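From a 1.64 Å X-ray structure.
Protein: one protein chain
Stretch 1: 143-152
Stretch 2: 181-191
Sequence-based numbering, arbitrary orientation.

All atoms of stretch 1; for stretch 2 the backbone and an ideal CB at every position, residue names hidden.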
# COMPACT_ATOMS: atom_id res chain seq x y z
N ASN A 143 -0.47 3.96 -2.82
CA ASN A 143 -1.61 3.14 -3.19
C ASN A 143 -1.94 2.12 -2.11
O ASN A 143 -3.12 1.88 -1.81
CB ASN A 143 -1.36 2.44 -4.53
CG ASN A 143 -1.29 3.41 -5.70
OD1 ASN A 143 -1.83 4.52 -5.62
ND2 ASN A 143 -0.66 2.99 -6.78
N LEU A 144 -0.91 1.52 -1.53
CA LEU A 144 -1.13 0.57 -0.44
C LEU A 144 -1.74 1.26 0.76
O LEU A 144 -2.61 0.71 1.43
CB LEU A 144 0.20 -0.11 -0.05
CG LEU A 144 0.20 -1.06 1.15
CD1 LEU A 144 -0.65 -2.30 0.86
CD2 LEU A 144 1.63 -1.46 1.47
N ARG A 145 -1.30 2.48 1.04
CA ARG A 145 -1.80 3.18 2.22
C ARG A 145 -3.29 3.46 2.05
O ARG A 145 -4.10 3.21 2.96
CB ARG A 145 -1.03 4.48 2.42
CG ARG A 145 -1.31 5.16 3.75
CD ARG A 145 -2.37 6.22 3.62
NE ARG A 145 -2.70 6.79 4.92
CZ ARG A 145 -2.12 7.88 5.42
NH1 ARG A 145 -1.19 8.51 4.72
NH2 ARG A 145 -2.49 8.34 6.61
N VAL A 146 -3.65 3.97 0.88
CA VAL A 146 -5.04 4.32 0.59
C VAL A 146 -5.92 3.07 0.59
O VAL A 146 -7.04 3.09 1.12
CB VAL A 146 -5.15 5.09 -0.74
CG1 VAL A 146 -6.60 5.18 -1.20
CG2 VAL A 146 -4.55 6.50 -0.58
N PHE A 147 -5.41 1.99 -0.00
CA PHE A 147 -6.14 0.73 0.01
C PHE A 147 -6.45 0.31 1.43
O PHE A 147 -7.57 -0.09 1.73
CB PHE A 147 -5.35 -0.39 -0.66
CG PHE A 147 -6.02 -1.72 -0.50
CD1 PHE A 147 -6.95 -2.15 -1.44
CD2 PHE A 147 -5.73 -2.54 0.58
CE1 PHE A 147 -7.60 -3.37 -1.28
CE2 PHE A 147 -6.38 -3.76 0.74
CZ PHE A 147 -7.31 -4.17 -0.21
N THR A 148 -5.44 0.39 2.29
CA THR A 148 -5.56 -0.11 3.65
C THR A 148 -6.54 0.73 4.46
O THR A 148 -7.32 0.18 5.26
CB THR A 148 -4.19 -0.21 4.33
OG1 THR A 148 -3.35 -1.04 3.52
CG2 THR A 148 -4.32 -0.89 5.69
N GLU A 149 -6.54 2.04 4.24
CA GLU A 149 -7.47 2.91 4.95
C GLU A 149 -8.90 2.57 4.56
O GLU A 149 -9.82 2.60 5.40
CB GLU A 149 -7.18 4.39 4.67
CG GLU A 149 -5.79 4.89 5.06
CD GLU A 149 -5.57 5.03 6.56
OE1 GLU A 149 -6.45 4.64 7.36
OE2 GLU A 149 -4.49 5.53 6.94
N LEU A 150 -9.10 2.23 3.28
CA LEU A 150 -10.44 1.85 2.81
C LEU A 150 -10.83 0.43 3.22
O LEU A 150 -12.02 0.09 3.29
CB LEU A 150 -10.55 2.00 1.28
CG LEU A 150 -10.55 3.45 0.82
CD1 LEU A 150 -10.31 3.50 -0.69
CD2 LEU A 150 -11.88 4.10 1.18
N TYR A 151 -9.82 -0.40 3.46
CA TYR A 151 -10.05 -1.72 4.01
C TYR A 151 -10.55 -1.55 5.44
O TYR A 151 -11.52 -2.21 5.85
CB TYR A 151 -8.76 -2.55 3.98
CG TYR A 151 -8.89 -3.80 4.83
CD1 TYR A 151 -9.42 -4.97 4.30
CD2 TYR A 151 -8.49 -3.81 6.16
CE1 TYR A 151 -9.56 -6.10 5.08
CE2 TYR A 151 -8.63 -4.92 6.95
CZ TYR A 151 -9.16 -6.07 6.41
OH TYR A 151 -9.28 -7.19 7.20
N LEU A 152 -9.90 -0.68 6.21
CA LEU A 152 -10.22 -0.56 7.63
C LEU A 152 -11.61 0.02 7.87
O LEU A 152 -12.20 -0.16 8.95
CB LEU A 152 -9.16 0.25 8.36
CG LEU A 152 -7.80 -0.45 8.51
CD1 LEU A 152 -6.76 0.55 8.97
CD2 LEU A 152 -7.90 -1.63 9.49
N UNK A 181 -6.21 -13.51 3.35
CA UNK A 181 -6.72 -12.14 3.47
C UNK A 181 -6.16 -11.30 2.34
O UNK A 181 -5.02 -11.54 1.92
CB UNK A 181 -6.36 -11.53 4.82
N UNK A 182 -6.94 -10.33 1.85
CA UNK A 182 -6.56 -9.56 0.67
C UNK A 182 -5.28 -8.76 0.86
O UNK A 182 -4.44 -8.71 -0.05
CB UNK A 182 -7.70 -8.61 0.29
N UNK A 183 -5.10 -8.16 2.03
CA UNK A 183 -3.85 -7.47 2.32
C UNK A 183 -2.65 -8.39 2.26
O UNK A 183 -1.58 -7.97 1.84
CB UNK A 183 -3.92 -6.81 3.70
N UNK A 184 -2.79 -9.63 2.73
CA UNK A 184 -1.71 -10.60 2.66
C UNK A 184 -1.34 -10.84 1.19
O UNK A 184 -0.15 -10.86 0.83
CB UNK A 184 -2.11 -11.91 3.34
N UNK A 185 -2.36 -11.01 0.35
CA UNK A 185 -2.15 -11.27 -1.08
C UNK A 185 -1.42 -10.12 -1.75
O UNK A 185 -0.46 -10.32 -2.50
CB UNK A 185 -3.49 -11.51 -1.78
N UNK A 186 -1.87 -8.91 -1.45
CA UNK A 186 -1.22 -7.70 -1.99
C UNK A 186 0.24 -7.58 -1.54
O UNK A 186 1.15 -7.33 -2.35
CB UNK A 186 -1.99 -6.45 -1.56
N UNK A 187 0.48 -7.74 -0.25
CA UNK A 187 1.84 -7.58 0.25
C UNK A 187 2.78 -8.67 -0.24
O UNK A 187 3.95 -8.41 -0.54
CB UNK A 187 1.83 -7.56 1.78
N UNK A 188 2.28 -9.90 -0.34
CA UNK A 188 3.14 -10.98 -0.84
C UNK A 188 3.61 -10.71 -2.27
O UNK A 188 4.73 -11.10 -2.66
CB UNK A 188 2.40 -12.32 -0.78
N UNK A 189 2.77 -10.06 -3.06
CA UNK A 189 3.14 -9.66 -4.41
C UNK A 189 4.16 -8.51 -4.41
O UNK A 189 5.26 -8.67 -4.91
CB UNK A 189 1.89 -9.25 -5.19
N UNK A 190 3.80 -7.37 -3.82
CA UNK A 190 4.62 -6.17 -3.97
C UNK A 190 5.96 -6.23 -3.23
O UNK A 190 6.93 -5.59 -3.63
CB UNK A 190 3.83 -4.96 -3.48
N UNK A 191 6.05 -7.03 -2.17
CA UNK A 191 7.31 -7.15 -1.46
C UNK A 191 8.32 -7.96 -2.25
O UNK A 191 9.51 -7.95 -1.93
CB UNK A 191 7.09 -7.79 -0.09

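Stretch 1 is a helix that offers L144, F147, T148 and Y151 to its neighbour, an almost antiparallel helix (172°) whose axis passes at 11.7 Å. What it presents is mostly hydrocarbon. The hydroxyl of T148 is already committed to L144 O, T148 OG1 to L144 O 2.8 Å, so it makes no strong demand for a polar partner.

Position 181 has phi/psi of -57/147, extended, just before the helix. Its CB points sideways and meets nothing, so serine, threonine, aspartate or proline would serve. It is P181, whose ring suits that phi at the N-cap.

At 182 the CB points toward stretch 1, 4.5 Å from F147 CZ, asking for a medium apolar chain: leucine, methionine or isoleucine. L182 sets CD2 3.6 Å from F147 CZ, at the ring edge.

The CB of 183 points sideways, yet its CA lies 7.7 Å from T148 CA and a hollow opens among L144, F147, T148 and Y151. A chain that bends back would fill it; leucine, with its two branch ends, or a flexible methionine could do so. L183, chi1 m and chi2 t, is a knob in that hole. Its CD2 lies 3.5 Å from F147 CE2 and 3.4 Å from T148 OG1, a packing contact, while CD1 sits over one face of the Y151 ring, 4.2 Å from its centroid.

Positions 184 and 185 turn out of reach; F184 and S185 occupy them.

At 186 the CB points toward stretch 1, 5.0 Å from L144 CD1, with the F147 ring also in range. Isoleucine, leucine or methionine would suit. I186 reaches both neighbours: CD1 stands over the F147 ring face, 3.6 Å from the centroid, in a CH-pi contact, and CG2 is 4.0 Å from L144 CD1.

The CB of 187 points sideways with nothing within 5.5 Å, so a short chain would leave L144 uncovered here, whereas leucine or methionine could reach back. L187 does, CD2 coming 3.9 Å from L144 CD2.

Positions 188 and 189 are helical and out of reach; they are R188 and E189.

At 190 the CB points toward stretch 1 but is too distant to touch, so length matters: isoleucine, leucine or methionine. I190, chi1 p and chi2 t, extends CD1 to 4.0 Å from L144 CD2, completing with 183, 186 and 187 the hole that holds L144.

Position 191 is out of reach and takes L191.

The rule is reciprocal: L144 and L183 each plug a four-residue hole, and no hydrogen bond crosses.

Stretch 2, residues 181-191: PLLFSILREIL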
# COMPACT_ATOMS: atom_id res chain seq x y z
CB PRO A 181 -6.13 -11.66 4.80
CG PRO A 181 -5.92 -12.91 5.59
CD PRO A 181 -5.49 -13.94 4.56
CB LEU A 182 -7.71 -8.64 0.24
CG LEU A 182 -7.55 -7.85 -1.06
CD1 LEU A 182 -7.01 -8.73 -2.19
CD2 LEU A 182 -8.88 -7.21 -1.47
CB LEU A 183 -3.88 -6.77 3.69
CG LEU A 183 -4.61 -5.43 3.74
CD1 LEU A 183 -4.86 -5.03 5.19
CD2 LEU A 183 -3.76 -4.37 3.01
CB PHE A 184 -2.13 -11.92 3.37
CG PHE A 184 -1.14 -13.05 3.21
CD1 PHE A 184 -0.19 -13.30 4.20
CD2 PHE A 184 -1.17 -13.87 2.09
CE1 PHE A 184 0.70 -14.36 4.06
CE2 PHE A 184 -0.27 -14.92 1.95
CZ PHE A 184 0.66 -15.16 2.94
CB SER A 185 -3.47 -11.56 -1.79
OG SER A 185 -4.04 -12.77 -1.31
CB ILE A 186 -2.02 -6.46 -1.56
CG1 ILE A 186 -3.37 -6.45 -2.27
CG2 ILE A 186 -1.26 -5.15 -1.88
CD1 ILE A 186 -4.36 -5.46 -1.65
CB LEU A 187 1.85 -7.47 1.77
CG LEU A 187 1.43 -6.08 2.24
CD1 LEU A 187 0.89 -6.11 3.67
CD2 LEU A 187 2.66 -5.18 2.14
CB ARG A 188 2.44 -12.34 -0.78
CG ARG A 188 3.44 -13.48 -0.92
CD ARG A 188 3.03 -14.70 -0.13
NE ARG A 188 2.05 -15.50 -0.85
CZ ARG A 188 1.78 -16.77 -0.57
NH1 ARG A 188 2.43 -17.38 0.41
NH2 ARG A 188 0.88 -17.42 -1.28
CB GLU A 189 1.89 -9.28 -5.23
CG GLU A 189 2.18 -8.60 -6.60
CD GLU A 189 2.51 -9.59 -7.72
OE1 GLU A 189 2.70 -10.79 -7.42
OE2 GLU A 189 2.55 -9.17 -8.91
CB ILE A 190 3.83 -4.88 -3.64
CG1 ILE A 190 3.46 -4.82 -2.15
CG2 ILE A 190 2.59 -4.77 -4.55
CD1 ILE A 190 2.57 -3.60 -1.81
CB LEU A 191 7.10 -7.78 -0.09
CG LEU A 191 6.33 -6.90 0.89
CD1 LEU A 191 6.16 -7.65 2.21
CD2 LEU A 191 7.07 -5.60 1.12
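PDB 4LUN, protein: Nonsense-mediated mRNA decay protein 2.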